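Local coordinates for protein CD8 alpha antigen (Sus scrofa, PDB 5EDX) that probably serves as a T-cell co-receptor that, as a homodimer of immunoglobulin V-set domains, recognises class I MHC molecules, at residues 89-94 with 109-114; 66-71 with 83-88; 21-26 with 74-79. All blocks are in the same frame, centred on the assembly; numbering follows the deposited sequence.

Contact 1 (89-94 with 109-114)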
loop_
_atom_site.group_PDB
_atom_site.type_symbol
_atom_site.label_atom_id
_atom_site.label_comp_id
_atom_site.label_asym_id
_atom_site.label_seq_id
_atom_site.Cartn_x
_atom_site.Cartn_y
_atom_site.Cartn_z
ATOM N N GLN A 89 -0.386 -3.134 17.467
ATOM C CA GLN A 89 0.989 -3.374 17.044
ATOM C C GLN A 89 1.075 -3.608 15.542
ATOM O O GLN A 89 0.232 -4.285 14.959
ATOM C CB GLN A 89 1.564 -4.584 17.759
ATOM C CG GLN A 89 1.701 -4.419 19.246
ATOM C CD GLN A 89 2.163 -5.703 19.887
ATOM O OE1 GLN A 89 1.364 -6.607 20.140
ATOM N NE2 GLN A 89 3.459 -5.808 20.127
ATOM N N GLY A 90 2.115 -3.068 14.917
ATOM C CA GLY A 90 2.298 -3.261 13.492
ATOM C C GLY A 90 2.998 -2.098 12.822
ATOM O O GLY A 90 3.757 -1.360 13.452
ATOM N N TYR A 91 2.727 -1.934 11.533
ATOM C CA TYR A 91 3.441 -0.973 10.701
ATOM C C TYR A 91 2.496 0.095 10.184
ATOM O O TYR A 91 1.475 -0.211 9.573
ATOM C CB TYR A 91 4.078 -1.708 9.525
ATOM C CG TYR A 91 4.906 -2.879 9.974
ATOM C CD1 TYR A 91 6.148 -2.682 10.552
ATOM C CD2 TYR A 91 4.436 -4.184 9.842
ATOM C CE1 TYR A 91 6.912 -3.750 10.983
ATOM C CE2 TYR A 91 5.204 -5.264 10.269
ATOM C CZ TYR A 91 6.438 -5.029 10.838
ATOM O OH TYR A 91 7.216 -6.082 11.274
ATOM N N TYR A 92 2.835 1.351 10.443
ATOM C CA TYR A 92 2.012 2.462 9.995
ATOM C C TYR A 92 2.788 3.274 8.971
ATOM O O TYR A 92 4.000 3.451 9.103
ATOM C CB TYR A 92 1.609 3.333 11.188
ATOM C CG TYR A 92 0.722 2.600 12.174
ATOM C CD1 TYR A 92 1.265 1.750 13.136
ATOM C CD2 TYR A 92 -0.655 2.744 12.128
ATOM C CE1 TYR A 92 0.447 1.063 14.030
ATOM C CE2 TYR A 92 -1.482 2.066 13.024
ATOM C CZ TYR A 92 -0.922 1.233 13.971
ATOM O OH TYR A 92 -1.741 0.567 14.853
ATOM N N PHE A 93 2.097 3.760 7.944
ATOM C CA PHE A 93 2.782 4.497 6.888
ATOM C C PHE A 93 1.814 5.339 6.081
ATOM O O PHE A 93 0.605 5.118 6.123
ATOM C CB PHE A 93 3.616 3.556 5.992
ATOM C CG PHE A 93 2.824 2.460 5.316
ATOM C CD1 PHE A 93 2.290 1.404 6.049
ATOM C CD2 PHE A 93 2.664 2.457 3.935
ATOM C CE1 PHE A 93 1.584 0.385 5.415
ATOM C CE2 PHE A 93 1.961 1.439 3.292
ATOM C CZ PHE A 93 1.422 0.400 4.037
ATOM N N CYS A 94 2.357 6.323 5.371
ATOM C CA CYS A 94 1.546 7.284 4.641
ATOM C C CYS A 94 1.634 7.010 3.156
ATOM O O CYS A 94 2.634 6.483 2.678
ATOM C CB CYS A 94 2.034 8.703 4.925
ATOM S SG CYS A 94 1.837 9.180 6.650
ATOM N N SER A 109 7.250 1.438 12.792
ATOM C CA SER A 109 6.841 0.245 13.518
ATOM C C SER A 109 6.484 0.616 14.947
ATOM O O SER A 109 7.176 1.404 15.591
ATOM C CB SER A 109 7.937 -0.827 13.496
ATOM O OG SER A 109 9.070 -0.411 14.231
ATOM N N VAL A 110 5.380 0.065 15.432
ATOM C CA VAL A 110 4.970 0.288 16.805
ATOM C C VAL A 110 4.687 -1.070 17.438
ATOM O O VAL A 110 3.789 -1.785 17.001
ATOM C CB VAL A 110 3.714 1.170 16.886
ATOM C CG1 VAL A 110 3.478 1.602 18.315
ATOM C CG2 VAL A 110 3.863 2.392 15.971
ATOM N N PHE A 111 5.474 -1.429 18.449
ATOM C CA PHE A 111 5.351 -2.739 19.088
ATOM C C PHE A 111 5.457 -2.629 20.607
ATOM O O PHE A 111 6.084 -1.708 21.130
ATOM C CB PHE A 111 6.432 -3.703 18.569
ATOM C CG PHE A 111 6.153 -4.249 17.193
ATOM C CD1 PHE A 111 5.413 -5.407 17.033
ATOM C CD2 PHE A 111 6.614 -3.593 16.061
ATOM C CE1 PHE A 111 5.142 -5.914 15.775
ATOM C CE2 PHE A 111 6.348 -4.093 14.798
ATOM C CZ PHE A 111 5.611 -5.255 14.653
ATOM N N LEU A 112 4.815 -3.564 21.300
ATOM C CA LEU A 112 4.967 -3.729 22.739
ATOM C C LEU A 112 6.417 -4.089 23.061
ATOM O O LEU A 112 7.122 -4.671 22.230
ATOM C CB LEU A 112 4.057 -4.864 23.213
ATOM C CG LEU A 112 2.739 -4.694 23.983
ATOM C CD1 LEU A 112 2.110 -3.324 23.850
ATOM C CD2 LEU A 112 1.746 -5.800 23.591
ATOM N N PRO A 113 6.876 -3.738 24.269
ATOM C CA PRO A 113 8.185 -4.220 24.717
ATOM C C PRO A 113 8.151 -5.739 24.827
ATOM O O PRO A 113 7.119 -6.293 25.205
ATOM C CB PRO A 113 8.331 -3.590 26.107
ATOM C CG PRO A 113 7.428 -2.399 26.085
ATOM C CD PRO A 113 6.263 -2.811 25.235
ATOM N N ALA A 114 9.251 -6.407 24.493
ATOM C CA ALA A 114 9.294 -7.866 24.550
ATOM C C ALA A 114 9.612 -8.369 25.956
ATOM O O ALA A 114 9.535 -7.615 26.928
ATOM C CB ALA A 114 10.299 -8.410 23.546
#

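Contact 2 (66-71 with 83-88)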
loop_
_atom_site.group_PDB
_atom_site.type_symbol
_atom_site.label_atom_id
_atom_site.label_comp_id
_atom_site.label_asym_id
_atom_site.label_seq_id
_atom_site.Cartn_x
_atom_site.Cartn_y
_atom_site.Cartn_z
ATOM N N ARG A 66 -12.218 6.541 18.473
ATOM C CA ARG A 66 -11.907 6.726 19.882
ATOM C C ARG A 66 -10.494 6.230 20.164
ATOM O O ARG A 66 -9.848 6.689 21.102
ATOM C CB ARG A 66 -12.908 5.966 20.763
ATOM C CG ARG A 66 -14.332 6.504 20.688
ATOM C CD ARG A 66 -15.308 5.587 21.410
ATOM N NE ARG A 66 -15.325 4.244 20.838
ATOM C CZ ARG A 66 -16.189 3.292 21.185
ATOM N NH1 ARG A 66 -17.115 3.535 22.103
ATOM N NH2 ARG A 66 -16.129 2.099 20.609
ATOM N N TYR A 67 -10.027 5.283 19.349
ATOM C CA TYR A 67 -8.705 4.693 19.530
ATOM C C TYR A 67 -7.690 5.158 18.491
ATOM O O TYR A 67 -6.502 5.219 18.775
ATOM C CB TYR A 67 -8.792 3.169 19.487
ATOM C CG TYR A 67 -9.469 2.594 20.703
ATOM C CD1 TYR A 67 -8.757 2.387 21.878
ATOM C CD2 TYR A 67 -10.818 2.272 20.682
ATOM C CE1 TYR A 67 -9.374 1.864 23.006
ATOM C CE2 TYR A 67 -11.444 1.750 21.806
ATOM C CZ TYR A 67 -10.716 1.550 22.958
ATOM O OH TYR A 67 -11.334 1.033 24.076
ATOM N N ILE A 68 -8.157 5.440 17.280
ATOM C CA ILE A 68 -7.265 5.869 16.203
ATOM C C ILE A 68 -7.837 7.092 15.508
ATOM O O ILE A 68 -8.909 7.025 14.912
ATOM C CB ILE A 68 -7.070 4.766 15.143
ATOM C CG1 ILE A 68 -6.464 3.515 15.783
ATOM C CG2 ILE A 68 -6.202 5.288 13.985
ATOM C CD1 ILE A 68 -6.196 2.387 14.810
ATOM N N SER A 69 -7.131 8.215 15.593
ATOM C CA SER A 69 -7.559 9.409 14.868
ATOM C C SER A 69 -6.356 10.044 14.182
ATOM O O SER A 69 -5.224 9.592 14.356
ATOM C CB SER A 69 -8.233 10.409 15.809
ATOM O OG SER A 69 -7.294 10.986 16.700
ATOM N N GLY A 70 -6.595 11.083 13.395
ATOM C CA GLY A 70 -5.494 11.758 12.739
ATOM C C GLY A 70 -5.891 13.136 12.271
ATOM O O GLY A 70 -7.076 13.472 12.258
ATOM N N TYR A 71 -4.902 13.937 11.887
ATOM C CA TYR A 71 -5.182 15.297 11.443
ATOM C C TYR A 71 -4.063 15.862 10.587
ATOM O O TYR A 71 -2.948 15.348 10.577
ATOM C CB TYR A 71 -5.460 16.213 12.643
ATOM C CG TYR A 71 -4.265 16.535 13.518
ATOM C CD1 TYR A 71 -3.454 17.634 13.244
ATOM C CD2 TYR A 71 -3.960 15.759 14.633
ATOM C CE1 TYR A 71 -2.372 17.946 14.045
ATOM C CE2 TYR A 71 -2.870 16.066 15.447
ATOM C CZ TYR A 71 -2.084 17.166 15.143
ATOM O OH TYR A 71 -1.004 17.494 15.934
ATOM N N ARG A 83 -5.007 4.874 22.928
ATOM C CA ARG A 83 -5.012 3.972 24.066
ATOM C C ARG A 83 -4.522 2.633 23.544
ATOM O O ARG A 83 -5.310 1.728 23.266
ATOM C CB ARG A 83 -6.439 3.855 24.615
ATOM C CG ARG A 83 -6.540 3.740 26.127
ATOM C CD ARG A 83 -7.984 3.921 26.594
ATOM N NE ARG A 83 -8.250 5.270 27.089
ATOM C CZ ARG A 83 -9.458 5.723 27.416
ATOM N NH1 ARG A 83 -10.523 4.940 27.287
ATOM N NH2 ARG A 83 -9.607 6.960 27.866
ATOM N N PHE A 84 -3.204 2.525 23.408
ATOM C CA PHE A 84 -2.572 1.483 22.603
ATOM C C PHE A 84 -3.076 0.083 22.943
ATOM O O PHE A 84 -2.988 -0.366 24.089
ATOM C CB PHE A 84 -1.046 1.579 22.736
ATOM C CG PHE A 84 -0.290 0.715 21.765
ATOM C CD1 PHE A 84 -0.273 1.021 20.415
ATOM C CD2 PHE A 84 0.429 -0.385 22.205
ATOM C CE1 PHE A 84 0.424 0.238 19.521
ATOM C CE2 PHE A 84 1.136 -1.174 21.310
ATOM C CZ PHE A 84 1.129 -0.866 19.968
ATOM N N ARG A 85 -3.615 -0.595 21.938
ATOM C CA ARG A 85 -4.122 -1.950 22.107
ATOM C C ARG A 85 -3.094 -2.966 21.612
ATOM O O ARG A 85 -2.226 -2.648 20.793
ATOM C CB ARG A 85 -5.447 -2.103 21.354
ATOM C CG ARG A 85 -6.535 -1.136 21.834
ATOM C CD ARG A 85 -7.700 -1.016 20.842
ATOM N NE ARG A 85 -7.291 -0.398 19.583
ATOM C CZ ARG A 85 -8.109 -0.143 18.566
ATOM N NH1 ARG A 85 -9.400 -0.440 18.649
ATOM N NH2 ARG A 85 -7.640 0.410 17.459
ATOM N N GLU A 86 -3.185 -4.193 22.111
ATOM C CA GLU A 86 -2.263 -5.238 21.690
ATOM C C GLU A 86 -2.326 -5.406 20.175
ATOM O O GLU A 86 -1.304 -5.588 19.506
ATOM C CB GLU A 86 -2.615 -6.550 22.390
ATOM C CG GLU A 86 -1.638 -7.671 22.105
ATOM C CD GLU A 86 -1.802 -8.831 23.061
ATOM O OE1 GLU A 86 -2.768 -8.816 23.853
ATOM O OE2 GLU A 86 -0.966 -9.756 23.024
ATOM N N GLU A 87 -3.537 -5.315 19.637
ATOM C CA GLU A 87 -3.757 -5.462 18.208
ATOM C C GLU A 87 -3.403 -4.197 17.405
ATOM O O GLU A 87 -3.489 -4.205 16.181
ATOM C CB GLU A 87 -5.202 -5.892 17.929
ATOM C CG GLU A 87 -6.267 -4.885 18.352
ATOM C CD GLU A 87 -6.724 -5.065 19.792
ATOM O OE1 GLU A 87 -6.014 -5.727 20.585
ATOM O OE2 GLU A 87 -7.802 -4.534 20.132
ATOM N N ASP A 88 -3.010 -3.123 18.090
ATOM C CA ASP A 88 -2.511 -1.920 17.407
ATOM C C ASP A 88 -1.044 -2.078 16.995
ATOM O O ASP A 88 -0.503 -1.246 16.269
ATOM C CB ASP A 88 -2.656 -0.668 18.286
ATOM C CG ASP A 88 -4.087 -0.159 18.365
ATOM O OD1 ASP A 88 -4.439 0.458 19.396
ATOM O OD2 ASP A 88 -4.856 -0.367 17.406
HETATM O O HOH W 1 -5.057 3.172 20.240
HETATM O O HOH W 2 -10.911 2.049 26.746
#

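Contact 3 (21-26 with 74-79)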
loop_
_atom_site.group_PDB
_atom_site.type_symbol
_atom_site.label_atom_id
_atom_site.label_comp_id
_atom_site.label_asym_id
_atom_site.label_seq_id
_atom_site.Cartn_x
_atom_site.Cartn_y
_atom_site.Cartn_z
ATOM N N ARG A 21 4.062 10.935 12.905
ATOM C CA ARG A 21 4.042 12.066 11.981
ATOM C C ARG A 21 4.645 11.705 10.628
ATOM O O ARG A 21 5.692 11.052 10.558
ATOM C CB ARG A 21 4.818 13.244 12.581
ATOM C CG ARG A 21 4.717 14.538 11.770
ATOM C CD ARG A 21 5.637 15.615 12.340
ATOM N NE ARG A 21 7.037 15.242 12.182
ATOM C CZ ARG A 21 7.831 14.853 13.173
ATOM N NH1 ARG A 21 9.091 14.523 12.918
ATOM N NH2 ARG A 21 7.372 14.803 14.418
ATOM N N CYS A 22 3.976 12.116 9.554
ATOM C CA CYS A 22 4.615 12.138 8.242
ATOM C C CYS A 22 4.440 13.519 7.632
ATOM O O CYS A 22 3.331 14.033 7.553
ATOM C CB CYS A 22 4.101 11.027 7.308
ATOM S SG CYS A 22 2.394 11.150 6.705
ATOM N N GLU A 23 5.554 14.123 7.241
ATOM C CA GLU A 23 5.536 15.413 6.567
ATOM C C GLU A 23 5.690 15.163 5.081
ATOM O O GLU A 23 6.588 14.442 4.656
ATOM C CB GLU A 23 6.667 16.322 7.077
ATOM C CG GLU A 23 6.681 17.707 6.413
ATOM C CD GLU A 23 7.829 18.601 6.878
ATOM O OE1 GLU A 23 7.853 19.784 6.478
ATOM O OE2 GLU A 23 8.708 18.135 7.627
ATOM N N VAL A 24 4.789 15.731 4.288
ATOM C CA VAL A 24 4.932 15.688 2.844
ATOM C C VAL A 24 5.624 16.976 2.428
ATOM O O VAL A 24 5.043 18.056 2.531
ATOM C CB VAL A 24 3.571 15.578 2.143
ATOM C CG1 VAL A 24 3.745 15.648 0.622
ATOM C CG2 VAL A 24 2.871 14.291 2.554
ATOM N N MET A 25 6.874 16.861 1.990
ATOM C CA MET A 25 7.692 18.022 1.642
ATOM C C MET A 25 7.265 18.601 0.300
ATOM O O MET A 25 6.658 17.900 -0.508
ATOM C CB MET A 25 9.166 17.616 1.570
ATOM C CG MET A 25 9.570 16.550 2.601
ATOM S SD MET A 25 9.320 17.140 4.272
ATOM C CE MET A 25 10.274 18.662 4.219
ATOM N N HIS A 26 7.590 19.873 0.068
ATOM C CA HIS A 26 7.351 20.509 -1.228
ATOM C C HIS A 26 5.870 20.428 -1.592
ATOM O O HIS A 26 5.496 19.936 -2.658
ATOM C CB HIS A 26 8.224 19.859 -2.304
ATOM C CG HIS A 26 8.252 20.614 -3.597
ATOM N ND1 HIS A 26 7.665 20.137 -4.751
ATOM C CD2 HIS A 26 8.800 21.808 -3.920
ATOM C CE1 HIS A 26 7.847 21.009 -5.727
ATOM N NE2 HIS A 26 8.531 22.035 -5.250
ATOM N N ASN A 74 -0.692 22.249 8.445
ATOM C CA ASN A 74 0.281 22.646 7.436
ATOM C C ASN A 74 0.635 21.439 6.575
ATOM O O ASN A 74 -0.257 20.759 6.070
ATOM C CB ASN A 74 1.526 23.241 8.094
ATOM C CG ASN A 74 1.210 24.483 8.909
ATOM O OD1 ASN A 74 0.597 25.422 8.408
ATOM N ND2 ASN A 74 1.619 24.488 10.173
ATOM N N ASP A 75 1.928 21.158 6.429
ATOM C CA ASP A 75 2.364 20.037 5.597
ATOM C C ASP A 75 2.624 18.776 6.419
ATOM O O ASP A 75 3.173 17.799 5.911
ATOM C CB ASP A 75 3.613 20.403 4.786
ATOM C CG ASP A 75 4.822 20.690 5.659
ATOM O OD1 ASP A 75 5.948 20.716 5.120
ATOM O OD2 ASP A 75 4.656 20.897 6.880
ATOM N N ASN A 76 2.228 18.803 7.686
ATOM C CA ASN A 76 2.384 17.643 8.563
ATOM C C ASN A 76 1.090 16.864 8.741
ATOM O O ASN A 76 0.033 17.445 8.971
ATOM C CB ASN A 76 2.884 18.082 9.933
ATOM C CG ASN A 76 4.260 18.692 9.877
ATOM O OD1 ASN A 76 5.220 18.040 9.474
ATOM N ND2 ASN A 76 4.367 19.953 10.287
ATOM N N PHE A 77 1.188 15.541 8.650
ATOM C CA PHE A 77 0.056 14.661 8.899
ATOM C C PHE A 77 0.354 13.804 10.126
ATOM O O PHE A 77 1.470 13.322 10.300
ATOM C CB PHE A 77 -0.217 13.786 7.673
ATOM C CG PHE A 77 -0.564 14.572 6.440
ATOM C CD1 PHE A 77 0.432 15.065 5.609
ATOM C CD2 PHE A 77 -1.888 14.843 6.129
ATOM C CE1 PHE A 77 0.109 15.806 4.476
ATOM C CE2 PHE A 77 -2.222 15.569 5.006
ATOM C CZ PHE A 77 -1.222 16.058 4.173
ATOM N N TYR A 78 -0.643 13.631 10.985
ATOM C CA TYR A 78 -0.441 12.918 12.234
ATOM C C TYR A 78 -1.436 11.788 12.389
ATOM O O TYR A 78 -2.570 11.883 11.922
ATOM C CB TYR A 78 -0.593 13.870 13.421
ATOM C CG TYR A 78 0.429 14.978 13.440
ATOM C CD1 TYR A 78 1.644 14.814 14.089
ATOM C CD2 TYR A 78 0.180 16.185 12.806
ATOM C CE1 TYR A 78 2.592 15.834 14.108
ATOM C CE2 TYR A 78 1.120 17.212 12.821
ATOM C CZ TYR A 78 2.319 17.026 13.475
ATOM O OH TYR A 78 3.254 18.043 13.486
ATOM N N LEU A 79 -0.996 10.724 13.055
ATOM C CA LEU A 79 -1.879 9.637 13.463
ATOM C C LEU A 79 -1.696 9.462 14.958
ATOM O O LEU A 79 -0.569 9.438 15.450
ATOM C CB LEU A 79 -1.498 8.340 12.753
ATOM C CG LEU A 79 -2.482 7.184 12.937
ATOM C CD1 LEU A 79 -3.736 7.424 12.117
ATOM C CD2 LEU A 79 -1.842 5.862 12.552
HETATM O O HOH W 3 5.528 17.368 15.569
HETATM O O HOH W 4 7.488 18.614 10.835
#

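Contact 1 (89-94 with 109-114)
Tyr91 and Phe111 meet across the start of strand 90-98 and the end of strand 101-111, the F-G hairpin of an immunoglobulin V-set domain, and illustrate how one pair of strands can join a buried, hydrogen-bonded part to a partly exposed one. The tight part is the backbone around Gly90 and Val110. Gly90 N donates to Val110 O at 3.0 Å, and Val110 N returns a nearly straight bond to Gly90 O at 2.9 Å. Just before this pair, Gln89 CA approaches Val110 O at 3.2 Å in a CA-H...O contact. Gly90 has a phi of 150°, a value that suits a residue without a beta carbon. On the buried face Val110 CG2, anti to the carbonyl carbon and beside the backbone N, meets Tyr92 CD1 at 3.9 Å, and the two side chains cross at about a right angle. Tyr92 OH reaches back to the carbonyl of Asp88, the tyrosine corner familiar from strand F of immunoglobulin domains, while Leu79 and Leu81 pack against Tyr92.

Tyr91, Phe111 and Leu112 are partly exposed instead. Here Phe111 presents its edge to the face of Tyr91 in an offset edge-to-face pair, with ring planes 69° apart. The touch is made by Phe111 CE2 on Tyr91 CE1 at 3.9 Å, and Ser109 CB comes up beside the same tyrosine ring. Ala43 of the second subunit packs on Tyr91, which brings this face to the dimer interface. Phe111 also covers the backbone: Gly90 N sits 4.1 Å above its ring plane, displaced toward the rim.

Contact 2 (66-71 with 83-88)
Arg85 lies flat on Tyr67 where the turn between strands E and F of the V-set fold meets the start of strand D, an example of a guanidinium laid along a tyrosine and held there by its salt bridge. Guanidinium and ring are almost parallel, with planes 5° apart and centres separated by 4.4 Å. The overlap is displaced: Arg85 CZ stands over Tyr67 CB at 3.5 Å, whereas Arg85 CD lies over the ring face near its rim, in a CH-pi contact. Ile68 closes in from the edge of the guanidinium, its CD1 being 3.6 Å from Arg85 NH2.

The next shell fixes the plane of that group. Asp88, at the end of the 3-10 turn 86-88, is gripped side-on. Arg85 NE gives Asp88 OD1 a bond that is nearly straight (175°) at 3.0 Å, and Arg85 NH2 reaches the syn lone pair of Asp88 OD2 at 2.9 Å. A bend of the arginine chain (chi3 -66°) sets NE in position for this grip. The backbone N of Arg85 donates to the same OD1, from the same face of the carboxylate as NE, and Asp88 N closes the turn on Arg85 O.

Water carries the contact outward. One molecule donates to Tyr67 O and to Asp88 OD1 and accepts from Arg83 N, tying the two segments together where no direct hydrogen bond joins them. Beyond it, Arg83 O lies at the edge of the Tyr67 ring, Arg83 CB touches CD1 and CE1, and a second water, bonded to Tyr67 OH, accepts from Arg83 NH1 at 3.0 Å.

Contact 3 (21-26 with 74-79)
Arg21, Cys22 and Glu23 pair with Tyr78, Phe77 and Asn76 as antiparallel strands B and E of the V-set sandwich, their axes approaching to 4.7 Å at 159° between chain directions, with Cys22 and Phe77 exchanging backbone hydrogen bonds in both directions and Val24 N extending the pattern to Asp75 O at 3.1 Å.

The two faces of this pairing show how a sandwich sheet separates its chemistry. Inward, Cys22 SG occupies the crowded position between backbone N and carbonyl carbon (chi1 69°) and lies 3.8 Å from Phe77 CB; the sulfur is bonded to Cys94 of the opposite sheet. Val24 CG2 meets Phe77 CE1 at 3.7 Å, and Leu52 and Cys33 add to the packing round that ring. Outward, Arg21 and Tyr78 run side by side in the same direction, with Arg21 CG against Tyr78 CE1 at 3.4 Å. The stack of Tyr71 on Tyr78 continues the row toward strand D. Asn76 OD1 comes to 3.3 Å from Glu23 CB and accepts a hydrogen bond from a water molecule.

Near the strand end, Glu23 OE1 and Asp75 OD1 lie 2.5 Å apart, with carboxylate planes turned 79° to each other. Two charged carboxylates would repel at such a distance, so one of the acids probably carries a proton that the pair shares, which would raise the pKa of one of the two.

In the fold
Contacts 1 and 3 are both antiparallel strand pairings, one in each sheet of the sandwich, and the disulfide between Cys22 and Cys94 pins them across the core, where Tyr92 also packs on Leu79. Contact 2 is instead a strand-to-turn meeting at the end of the domain, with charge, stacking and water in place of direct backbone bonds: its buried carboxylate is satisfied by Arg85 and a water, while Arg83 is exposed. It shares its sheet with contact 3, since strands 68-73 and 76-81 are neighbours, and reaches contact 1 through Phe84, which packs against Val110 and Leu112. Polar groups gather outward in contact 3, whereas Tyr91 and Phe93 reach the second subunit in contact 1.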